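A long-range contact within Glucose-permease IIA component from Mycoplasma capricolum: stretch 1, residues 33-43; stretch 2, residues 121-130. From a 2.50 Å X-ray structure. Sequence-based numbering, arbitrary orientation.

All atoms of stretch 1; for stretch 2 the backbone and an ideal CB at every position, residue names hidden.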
# COMPACT_ATOMS: atom_id res chain seq x y z
N MET A 33 5.92 0.73 -14.01
CA MET A 33 5.42 -0.17 -15.08
C MET A 33 3.93 -0.48 -14.98
O MET A 33 3.21 -0.43 -15.96
CB MET A 33 6.27 -1.45 -15.16
CG MET A 33 7.63 -1.15 -15.74
SD MET A 33 8.81 -2.48 -15.55
CE MET A 33 7.59 -3.78 -15.19
N LEU A 34 3.46 -0.77 -13.76
CA LEU A 34 2.08 -1.14 -13.53
C LEU A 34 1.20 -0.00 -13.07
O LEU A 34 -0.02 -0.11 -13.03
CB LEU A 34 2.00 -2.33 -12.57
CG LEU A 34 2.21 -3.66 -13.28
CD1 LEU A 34 2.07 -4.82 -12.29
CD2 LEU A 34 1.18 -3.80 -14.41
N GLY A 35 1.84 1.10 -12.71
CA GLY A 35 1.10 2.24 -12.22
C GLY A 35 2.00 3.17 -11.46
O GLY A 35 3.21 2.95 -11.40
N ASP A 36 1.34 4.21 -10.87
CA ASP A 36 1.95 5.30 -10.11
C ASP A 36 1.58 5.22 -8.66
O ASP A 36 0.87 4.30 -8.29
CB ASP A 36 1.53 6.69 -10.65
CG ASP A 36 2.60 7.75 -10.53
OD1 ASP A 36 3.30 7.66 -9.41
OD2 ASP A 36 2.82 8.57 -11.42
N GLY A 37 2.09 6.15 -7.86
CA GLY A 37 1.82 6.21 -6.41
C GLY A 37 3.08 6.55 -5.65
O GLY A 37 3.90 7.29 -6.12
N PHE A 38 3.27 5.94 -4.53
CA PHE A 38 4.47 6.20 -3.75
C PHE A 38 4.89 4.98 -2.89
O PHE A 38 4.53 3.86 -3.16
CB PHE A 38 4.27 7.39 -2.88
CG PHE A 38 2.97 7.21 -2.16
CD1 PHE A 38 1.76 7.52 -2.77
CD2 PHE A 38 2.94 6.67 -0.88
CE1 PHE A 38 0.54 7.33 -2.14
CE2 PHE A 38 1.72 6.47 -0.22
CZ PHE A 38 0.52 6.79 -0.85
N ALA A 39 5.70 5.18 -1.86
CA ALA A 39 6.15 4.08 -1.04
C ALA A 39 6.30 4.48 0.43
O ALA A 39 6.06 5.60 0.85
CB ALA A 39 7.43 3.45 -1.59
N ILE A 40 6.66 3.54 1.19
CA ILE A 40 6.76 3.78 2.55
C ILE A 40 7.86 2.96 3.15
O ILE A 40 8.07 1.80 2.80
CB ILE A 40 5.39 3.68 3.29
CG1 ILE A 40 5.42 4.45 4.65
CG2 ILE A 40 4.88 2.25 3.51
CD1 ILE A 40 4.04 4.60 5.31
N ASN A 41 8.62 3.68 4.01
CA ASN A 41 9.64 3.13 4.86
C ASN A 41 8.95 2.79 6.18
O ASN A 41 8.75 3.69 7.06
CB ASN A 41 10.78 4.10 5.09
CG ASN A 41 12.03 3.40 4.77
OD1 ASN A 41 12.20 2.24 5.18
ND2 ASN A 41 12.77 3.97 3.83
N PRO A 42 8.52 1.52 6.28
CA PRO A 42 7.82 1.05 7.43
C PRO A 42 8.66 1.17 8.71
O PRO A 42 9.74 0.63 8.83
CB PRO A 42 7.47 -0.43 7.20
CG PRO A 42 8.23 -0.87 5.96
CD PRO A 42 8.87 0.39 5.38
N LYS A 43 8.11 1.92 9.64
CA LYS A 43 8.66 2.07 10.94
C LYS A 43 8.01 1.07 11.83
O LYS A 43 8.67 0.53 12.72
CB LYS A 43 8.42 3.42 11.55
CG LYS A 43 9.23 4.52 10.91
CD LYS A 43 9.02 5.82 11.67
CE LYS A 43 9.52 7.05 10.94
NZ LYS A 43 10.98 7.21 11.05
N UNK A 121 14.52 -5.25 0.06
CA UNK A 121 14.06 -4.03 0.70
C UNK A 121 12.70 -4.17 1.35
O UNK A 121 11.84 -4.85 0.81
CB UNK A 121 14.02 -2.89 -0.32
N UNK A 122 12.49 -3.51 2.52
CA UNK A 122 11.17 -3.49 3.16
C UNK A 122 10.37 -2.23 2.80
O UNK A 122 9.24 -2.04 3.24
CB UNK A 122 11.33 -3.58 4.68
N UNK A 123 10.98 -1.36 2.03
CA UNK A 123 10.30 -0.20 1.57
C UNK A 123 9.10 -0.73 0.80
O UNK A 123 9.28 -1.59 -0.04
CB UNK A 123 11.20 0.70 0.73
N UNK A 124 7.89 -0.34 1.22
CA UNK A 124 6.64 -0.86 0.68
C UNK A 124 5.90 0.05 -0.27
O UNK A 124 5.45 1.10 0.12
CB UNK A 124 5.70 -1.21 1.84
N UNK A 125 5.68 -0.43 -1.50
CA UNK A 125 5.02 0.39 -2.48
C UNK A 125 3.49 0.42 -2.43
O UNK A 125 2.81 -0.58 -2.16
CB UNK A 125 5.46 -0.08 -3.87
N UNK A 126 2.96 1.61 -2.72
CA UNK A 126 1.53 1.89 -2.79
C UNK A 126 1.21 2.35 -4.21
O UNK A 126 1.46 3.51 -4.58
CB UNK A 126 1.12 2.94 -1.76
N UNK A 127 0.70 1.48 -5.04
CA UNK A 127 0.45 1.95 -6.38
C UNK A 127 -0.95 1.82 -6.79
O UNK A 127 -1.64 0.92 -6.39
CB UNK A 127 1.33 1.21 -7.38
N UNK A 128 -1.37 2.73 -7.60
CA UNK A 128 -2.68 2.65 -8.15
C UNK A 128 -2.56 1.87 -9.44
O UNK A 128 -1.92 2.35 -10.46
CB UNK A 128 -3.29 4.04 -8.36
N UNK A 129 -3.06 0.62 -9.35
CA UNK A 129 -3.04 -0.28 -10.45
C UNK A 129 -4.16 0.07 -11.44
O UNK A 129 -4.18 -0.36 -12.58
CB UNK A 129 -3.17 -1.72 -9.95
N UNK A 130 -5.06 0.91 -10.99
CA UNK A 130 -6.13 1.34 -11.81
C UNK A 130 -6.80 2.60 -11.24
O UNK A 130 -7.26 2.63 -10.12
CB UNK A 130 -7.14 0.20 -11.97

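Stretch 2 runs antiparallel to stretch 1, and backbone hydrogen bonds set the register.

Position 121 has an ideal CB with nothing of stretch 1 within 5.5 Å. Stretch 1 therefore leaves the choice open. The residue is Ser-121, whose OG accepts a hydrogen bond from the backbone N of position 123.

Position 122 points its CB sideways, but that ideal CB lies 4.3 Å from CG of Pro-42. An apolar side chain able to reach the proline ring would suit. Ile-122 does so: its CD1 packs 3.3 Å from Pro-42 CG. Its chi2, 135°, lies between wells.

Position 123 also starts sideways. Its CA lies 3.2 Å from Ile-40 O, a CA-H...O contact. The side chain can run past Asn-41, so a long or polar residue would fit as well as a small one. It is Lys-123. Its CG lies 3.5 Å from Asn-41 ND2, while the end of the chain leads away to a partner elsewhere in the structure.

Position 124 pairs with Ile-40. Its ideal CB is 3.9 Å from Ile-40 CG2 and 4.8 Å from Pro-42 CG, so a small residue fits well, though others are possible. It is Ser-124, with CB 4.0 Å from Ile-40 CG2. Its OG donates to Ile-122 O at 2.9 Å. Ser-124 N donates to Ile-40 O at 2.7 Å; the return bond, Ile-40 N to Ser-124 O at 2.9 Å, is weak.

Position 125 lies beside Ala-39, CA to CA 4.1 Å. No hydrogen bond to stretch 1 uses its N, and phi is -83°. Proline is thus allowed, as are many others. The residue is Pro-125, whose CA lies 4.0 Å from Ala-39 CB.

Position 126 puts its CB on the side of the sheet that carries Phe-38, whose ring is close by. An apolar side chain, branched or not, would suit. Ile-126 sets its CB over one face of that ring, 4.0 Å from the centroid, and its CG1 comes 3.6 Å from Phe-38 CE2. Two backbone bonds close the pair: Ile-126 N to Phe-38 O at 2.8 Å, nearly straight, and Phe-38 N to Ile-126 O at 3.0 Å.

Position 127 has its ideal CB only 3.3 Å from Asp-36 O, which is tight. Leu-34 offers an apolar neighbour. Several apolar residues could serve. Ile-127 has its CD1 4.4 Å from Leu-34 CB.

Position 128 lies on the same side as 126, and its N donates to Asp-36 O at 2.8 Å. A long apolar or aromatic side chain could reach Gly-37. In Phe-128 the ring edge meets Gly-37, with CE1 4.0 Å from Gly-37 CA.

Position 129 comes where the chain turns a corner. Its CB points sideways and its ideal CB is 4.7 Å from Leu-34 O, so stretch 1 constrains it little and many residues would do. Thr-129 places OG1 4.4 Å from Leu-34 CB.

Position 130 points away from stretch 1, which sets no demand. It is Asn-130.

Stretch 2 (121-130) SIKSPIIFTN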
# COMPACT_ATOMS: atom_id res chain seq x y z
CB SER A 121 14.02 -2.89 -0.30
OG SER A 121 13.60 -1.72 0.35
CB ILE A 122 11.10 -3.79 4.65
CG1 ILE A 122 11.87 -2.77 5.46
CG2 ILE A 122 11.52 -5.20 4.99
CD1 ILE A 122 11.08 -2.31 6.68
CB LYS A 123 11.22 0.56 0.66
CG LYS A 123 12.20 1.46 1.41
CD LYS A 123 13.03 2.24 0.39
CE LYS A 123 14.48 2.42 0.79
NZ LYS A 123 15.31 2.91 -0.33
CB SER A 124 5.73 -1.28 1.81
OG SER A 124 6.38 -2.28 2.62
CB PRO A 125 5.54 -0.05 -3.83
CG PRO A 125 6.68 -1.03 -3.59
CD PRO A 125 6.68 -1.35 -2.11
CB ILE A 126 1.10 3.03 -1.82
CG1 ILE A 126 1.68 2.86 -0.42
CG2 ILE A 126 -0.42 3.12 -1.74
CD1 ILE A 126 1.36 1.51 0.19
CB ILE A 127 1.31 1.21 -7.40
CG1 ILE A 127 1.34 -0.26 -7.08
CG2 ILE A 127 2.75 1.73 -7.48
CD1 ILE A 127 1.48 -1.07 -8.37
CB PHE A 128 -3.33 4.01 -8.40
CG PHE A 128 -3.31 4.88 -7.19
CD1 PHE A 128 -2.10 5.46 -6.78
CD2 PHE A 128 -4.46 5.11 -6.44
CE1 PHE A 128 -2.05 6.21 -5.61
CE2 PHE A 128 -4.43 5.93 -5.31
CZ PHE A 128 -3.22 6.45 -4.88
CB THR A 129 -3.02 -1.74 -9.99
OG1 THR A 129 -1.70 -2.28 -10.25
CG2 THR A 129 -4.14 -2.56 -10.68
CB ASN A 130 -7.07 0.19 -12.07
CG ASN A 130 -8.36 0.63 -12.73
OD1 ASN A 130 -9.41 -0.04 -12.61
ND2 ASN A 130 -8.32 1.75 -13.41
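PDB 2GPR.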